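Local coordinates for protein Dhd127_b (Synthetic construct, PDB 6DLM) that is one half of a computationally designed coiled-coil heterodimer, pairing its two-helix hairpin with the partner chain Dhd127_a, at residues 16-19 against 20-24; 33-37 against 38-42. All blocks are in the same frame, centred on the assembly; numbering follows the deposited sequence.

Both contacts are local and lie in series on helix 7-37, the first arm of the helical hairpin. Interaction 1 sits part-way along that helix, its centre about 6 Å from the centre of the chain; interaction 2 is at the far end, about 22 Å from it, where the helix stops and the loop to helix 44-75 begins. Their centres are about 26 Å apart and their nearest atoms about 11 Å, so they do not touch. Helix 44-75 touches side chains of both, among them Leu18 and Leu21 in interaction 1 and Ile35 in interaction 2. Outward salt bridges to the chain of Dhd127_a start from Glu16 and Glu23, and from Lys37 and Arg39.

Interaction 1. Residues 16-19 against 20-24; sequences EHLL and RLIEE
Arg20 folds back over the preceding turn of a coiled-coil alpha-helix, laying one face of its guanidinium on the backbone of Glu16 and His17. A bend at chi3 (-71°) turns the chain back, so that Glu16 O lies over the centre of the guanidinium, 3.7 Å from its plane, and Arg20 NH2 comes 3.5 Å from His17 CA. The same Glu16 O accepts the backbone N-H of Arg20. Arg20 NH2 also lies at the edge of the His17 imidazole, near the ring plane. The Glu16 carboxylate turns elsewhere: OE1 makes a salt bridge with Arg71 of the chain of Dhd127_a.

On the buried side Ile22 CD1 reaches back to both Leu18 and Leu19, 4.1 Å from Leu18 CG and 4.2 Å from Leu19 CD2; the Leu18 and Ile22 side chains cross obliquely. Leu18 also packs on Asn67 of helix 44-75, while Ile22 meets Leu18 of the chain of Dhd127_a, so this apolar patch meets both helix 44-75 and the partner chain. Glu23 sends OE1 to Arg64 of that chain in a second salt bridge. At its base, Glu23 N donates to Leu19 O at 2.8 Å, with an N-H...O angle of 164°, and Glu23 CG rests against that same oxygen.

Interaction 2. Residues 33-37 against 38-42; sequences LEILK and RRPDS
Glu34 O lies beside the aliphatic part of Arg38, whose CG and CD both approach it at 3.7 Å. One residue on, Ile35 turns its CG2 branch to the pyrrolidine of Pro40, CG2 lying 3.7 Å from Pro40 CG, and the two side chains cross at about a right angle. With CG1 anti to the carbonyl carbon (chi1 -67°), CG2 is the branch left beside that carbon, and it is the one that reaches the proline. Ile35 also packs on Val46 and Leu49 of helix 44-75, so it joins loop and second helix. Ile35 O receives a weak, bent hydrogen bond from Arg38 N and lies 3.4 Å from Pro40 CD.

Leu36 O takes the N-H of Arg39, the N and O 3.0 Å apart. The N-H points nearly straight at the oxygen, at 166°, yet the donor stands well above the carbonyl plane. Both bonds, the first weak, run from i+3 to i where helix 7-37 gives way to the loop of the helical hairpin: Arg39, with phi 55°, is the first residue to leave helical geometry, and Pro40 follows in an extended conformation.

Lys37 sends NZ to Glu50 of the chain of Dhd127_a in a salt bridge. Lys37 O lies at the edge of the Arg39 guanidinium, near the group's plane and 2.9 Å from Arg39 NH1, while NH2 of Arg39 makes a salt bridge with Glu43 of the partner chain. With an alanine in place of Arg39, Glu43 of the partner chain would probably be left without this charged mate and Lys37 O without its guanidinium neighbour.

Interaction 1. Residues 16-19 against 20-24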
loop_
_atom_site.group_PDB
_atom_site.type_symbol
_atom_site.label_atom_id
_atom_site.label_comp_id
_atom_site.label_asym_id
_atom_site.label_seq_id
_atom_site.Cartn_x
_atom_site.Cartn_y
_atom_site.Cartn_z
ATOM N N GLU B 16 7.650 6.877 -7.075
ATOM C CA GLU B 16 7.921 7.535 -5.797
ATOM C C GLU B 16 6.700 8.330 -5.316
ATOM O O GLU B 16 6.379 8.303 -4.145
ATOM C CB GLU B 16 9.141 8.435 -5.892
ATOM C CG GLU B 16 10.374 7.723 -6.412
ATOM C CD GLU B 16 11.222 7.128 -5.316
ATOM O OE1 GLU B 16 12.441 6.997 -5.524
ATOM O OE2 GLU B 16 10.673 6.812 -4.242
ATOM N N HIS B 17 6.029 9.005 -6.234
ATOM C CA HIS B 17 4.817 9.715 -5.873
ATOM C C HIS B 17 3.775 8.710 -5.360
ATOM O O HIS B 17 3.131 8.963 -4.354
ATOM C CB HIS B 17 4.262 10.450 -7.081
ATOM C CG HIS B 17 2.991 11.185 -6.809
ATOM N ND1 HIS B 17 2.964 12.447 -6.262
ATOM C CD2 HIS B 17 1.701 10.842 -7.027
ATOM C CE1 HIS B 17 1.711 12.847 -6.144
ATOM N NE2 HIS B 17 0.925 11.889 -6.596
ATOM N N LEU B 18 3.655 7.580 -6.042
ATOM C CA LEU B 18 2.726 6.539 -5.618
ATOM C C LEU B 18 3.095 5.996 -4.234
ATOM O O LEU B 18 2.221 5.810 -3.408
ATOM C CB LEU B 18 2.687 5.411 -6.645
ATOM C CG LEU B 18 1.761 4.228 -6.364
ATOM C CD1 LEU B 18 0.341 4.676 -6.115
ATOM C CD2 LEU B 18 1.796 3.241 -7.515
ATOM N N LEU B 19 4.383 5.784 -3.987
ATOM C CA LEU B 19 4.824 5.308 -2.681
ATOM C C LEU B 19 4.454 6.319 -1.574
ATOM O O LEU B 19 4.069 5.921 -0.496
ATOM C CB LEU B 19 6.324 5.030 -2.667
ATOM C CG LEU B 19 6.782 3.796 -3.445
ATOM C CD1 LEU B 19 8.265 3.568 -3.210
ATOM C CD2 LEU B 19 5.986 2.565 -3.047
ATOM N N ARG B 20 4.564 7.606 -1.853
ATOM C CA ARG B 20 4.179 8.596 -0.857
ATOM C C ARG B 20 2.682 8.476 -0.523
ATOM O O ARG B 20 2.316 8.540 0.638
ATOM C CB ARG B 20 4.543 10.006 -1.312
ATOM C CG ARG B 20 6.026 10.292 -1.172
ATOM C CD ARG B 20 6.376 11.750 -1.400
ATOM N NE ARG B 20 6.243 12.141 -2.789
ATOM C CZ ARG B 20 7.182 11.957 -3.708
ATOM N NH1 ARG B 20 8.321 11.377 -3.382
ATOM N NH2 ARG B 20 6.976 12.347 -4.952
ATOM N N LEU B 21 1.835 8.299 -1.529
ATOM C CA LEU B 21 0.411 8.088 -1.272
ATOM C C LEU B 21 0.179 6.783 -0.482
ATOM O O LEU B 21 -0.629 6.752 0.426
ATOM C CB LEU B 21 -0.382 8.074 -2.571
ATOM C CG LEU B 21 -1.902 8.163 -2.446
ATOM C CD1 LEU B 21 -2.337 9.388 -1.661
ATOM C CD2 LEU B 21 -2.530 8.176 -3.821
ATOM N N ILE B 22 0.900 5.730 -0.838
ATOM C CA ILE B 22 0.790 4.466 -0.124
ATOM C C ILE B 22 1.209 4.624 1.343
ATOM O O ILE B 22 0.558 4.114 2.229
ATOM C CB ILE B 22 1.647 3.385 -0.801
ATOM C CG1 ILE B 22 0.990 2.964 -2.117
ATOM C CG2 ILE B 22 1.820 2.188 0.113
ATOM C CD1 ILE B 22 1.808 1.990 -2.929
ATOM N N GLU B 23 2.301 5.331 1.586
ATOM C CA GLU B 23 2.722 5.583 2.961
ATOM C C GLU B 23 1.654 6.415 3.712
ATOM O O GLU B 23 1.423 6.185 4.884
ATOM C CB GLU B 23 4.122 6.177 3.014
ATOM C CG GLU B 23 5.126 5.231 2.364
ATOM C CD GLU B 23 6.499 5.268 2.997
ATOM O OE1 GLU B 23 7.087 4.190 3.203
ATOM O OE2 GLU B 23 6.991 6.373 3.290
ATOM N N GLU B 24 1.004 7.337 3.022
ATOM C CA GLU B 24 -0.079 8.089 3.637
ATOM C C GLU B 24 -1.202 7.118 4.048
ATOM O O GLU B 24 -1.761 7.251 5.122
ATOM C CB GLU B 24 -0.633 9.140 2.681
ATOM C CG GLU B 24 -1.813 9.908 3.248
ATOM C CD GLU B 24 -2.202 11.116 2.405
ATOM O OE1 GLU B 24 -1.379 11.567 1.589
ATOM O OE2 GLU B 24 -3.329 11.620 2.565
#

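Interaction 2. Residues 33-37 against 38-42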
loop_
_atom_site.group_PDB
_atom_site.type_symbol
_atom_site.label_atom_id
_atom_site.label_comp_id
_atom_site.label_asym_id
_atom_site.label_seq_id
_atom_site.Cartn_x
_atom_site.Cartn_y
_atom_site.Cartn_z
ATOM N N LEU B 33 -5.375 1.348 13.638
ATOM C CA LEU B 33 -4.994 0.194 14.444
ATOM C C LEU B 33 -4.592 0.572 15.882
ATOM O O LEU B 33 -4.973 -0.099 16.824
ATOM C CB LEU B 33 -3.857 -0.553 13.774
ATOM C CG LEU B 33 -3.259 -1.697 14.578
ATOM C CD1 LEU B 33 -4.307 -2.744 14.920
ATOM C CD2 LEU B 33 -2.116 -2.309 13.795
ATOM N N GLU B 34 -3.818 1.634 16.037
ATOM C CA GLU B 34 -3.431 2.076 17.376
ATOM C C GLU B 34 -4.653 2.492 18.216
ATOM O O GLU B 34 -4.723 2.196 19.393
ATOM C CB GLU B 34 -2.375 3.174 17.297
ATOM C CG GLU B 34 -1.050 2.622 16.809
ATOM C CD GLU B 34 0.133 3.548 17.024
ATOM O OE1 GLU B 34 -0.021 4.763 16.894
ATOM O OE2 GLU B 34 1.227 3.040 17.308
ATOM N N ILE B 35 -5.593 3.185 17.603
ATOM C CA ILE B 35 -6.815 3.546 18.299
ATOM C C ILE B 35 -7.644 2.310 18.690
ATOM O O ILE B 35 -8.122 2.225 19.802
ATOM C CB ILE B 35 -7.684 4.466 17.428
ATOM C CG1 ILE B 35 -6.993 5.811 17.238
ATOM C CG2 ILE B 35 -9.055 4.648 18.044
ATOM C CD1 ILE B 35 -7.714 6.723 16.273
ATOM N N LEU B 36 -7.772 1.363 17.769
ATOM C CA LEU B 36 -8.538 0.135 18.015
ATOM C C LEU B 36 -7.978 -0.692 19.176
ATOM O O LEU B 36 -8.737 -1.191 19.988
ATOM C CB LEU B 36 -8.592 -0.728 16.756
ATOM C CG LEU B 36 -9.542 -0.250 15.660
ATOM C CD1 LEU B 36 -9.391 -1.109 14.420
ATOM C CD2 LEU B 36 -10.977 -0.296 16.151
ATOM N N LYS B 37 -6.658 -0.805 19.285
ATOM C CA LYS B 37 -6.044 -1.512 20.400
ATOM C C LYS B 37 -6.405 -0.915 21.774
ATOM O O LYS B 37 -6.426 -1.645 22.754
ATOM C CB LYS B 37 -4.535 -1.562 20.225
ATOM C CG LYS B 37 -4.114 -2.311 18.985
ATOM C CD LYS B 37 -2.760 -1.837 18.505
ATOM C CE LYS B 37 -1.656 -2.787 18.900
ATOM N NZ LYS B 37 -1.442 -3.824 17.855
ATOM N N ARG B 38 -6.625 0.381 21.799
ATOM C CA ARG B 38 -7.024 1.032 23.017
ATOM C C ARG B 38 -8.548 0.980 23.337
ATOM O O ARG B 38 -8.918 1.562 24.337
ATOM C CB ARG B 38 -6.491 2.462 23.032
ATOM C CG ARG B 38 -4.972 2.526 23.056
ATOM C CD ARG B 38 -4.480 3.892 22.631
ATOM N NE ARG B 38 -5.256 4.950 23.256
ATOM C CZ ARG B 38 -5.485 6.130 22.706
ATOM N NH1 ARG B 38 -5.005 6.405 21.511
ATOM N NH2 ARG B 38 -6.214 7.023 23.346
ATOM N N ARG B 39 -9.410 0.326 22.524
ATOM C CA ARG B 39 -10.843 0.199 22.795
ATOM C C ARG B 39 -11.551 1.512 23.006
ATOM O O ARG B 39 -12.092 1.757 24.072
ATOM C CB ARG B 39 -11.113 -0.739 23.977
ATOM C CG ARG B 39 -10.324 -2.027 23.930
ATOM C CD ARG B 39 -10.669 -2.855 22.705
ATOM N NE ARG B 39 -10.325 -4.250 22.937
ATOM C CZ ARG B 39 -9.115 -4.763 22.749
ATOM N NH1 ARG B 39 -8.137 -3.999 22.305
ATOM N NH2 ARG B 39 -8.889 -6.041 23.001
ATOM N N PRO B 40 -11.547 2.368 21.984
ATOM C CA PRO B 40 -12.182 3.657 22.199
ATOM C C PRO B 40 -13.674 3.568 22.446
ATOM O O PRO B 40 -14.355 2.687 21.950
ATOM C CB PRO B 40 -11.954 4.372 20.874
ATOM C CG PRO B 40 -11.996 3.281 19.872
ATOM C CD PRO B 40 -11.434 2.058 20.547
ATOM N N ASP B 41 -14.146 4.477 23.275
ATOM C CA ASP B 41 -15.564 4.625 23.550
ATOM C C ASP B 41 -16.361 5.107 22.316
ATOM O O ASP B 41 -17.503 4.698 22.148
ATOM C CB ASP B 41 -15.794 5.542 24.748
ATOM C CG ASP B 41 -15.179 4.995 26.021
ATOM O OD1 ASP B 41 -14.654 5.794 26.815
ATOM O OD2 ASP B 41 -15.207 3.759 26.223
ATOM N N SER B 42 -15.752 5.938 21.484
ATOM C CA SER B 42 -16.422 6.452 20.312
ATOM C C SER B 42 -15.723 6.003 19.030
ATOM O O SER B 42 -14.512 5.925 18.990
ATOM C CB SER B 42 -16.464 7.975 20.354
ATOM O OG SER B 42 -16.654 8.537 19.070
#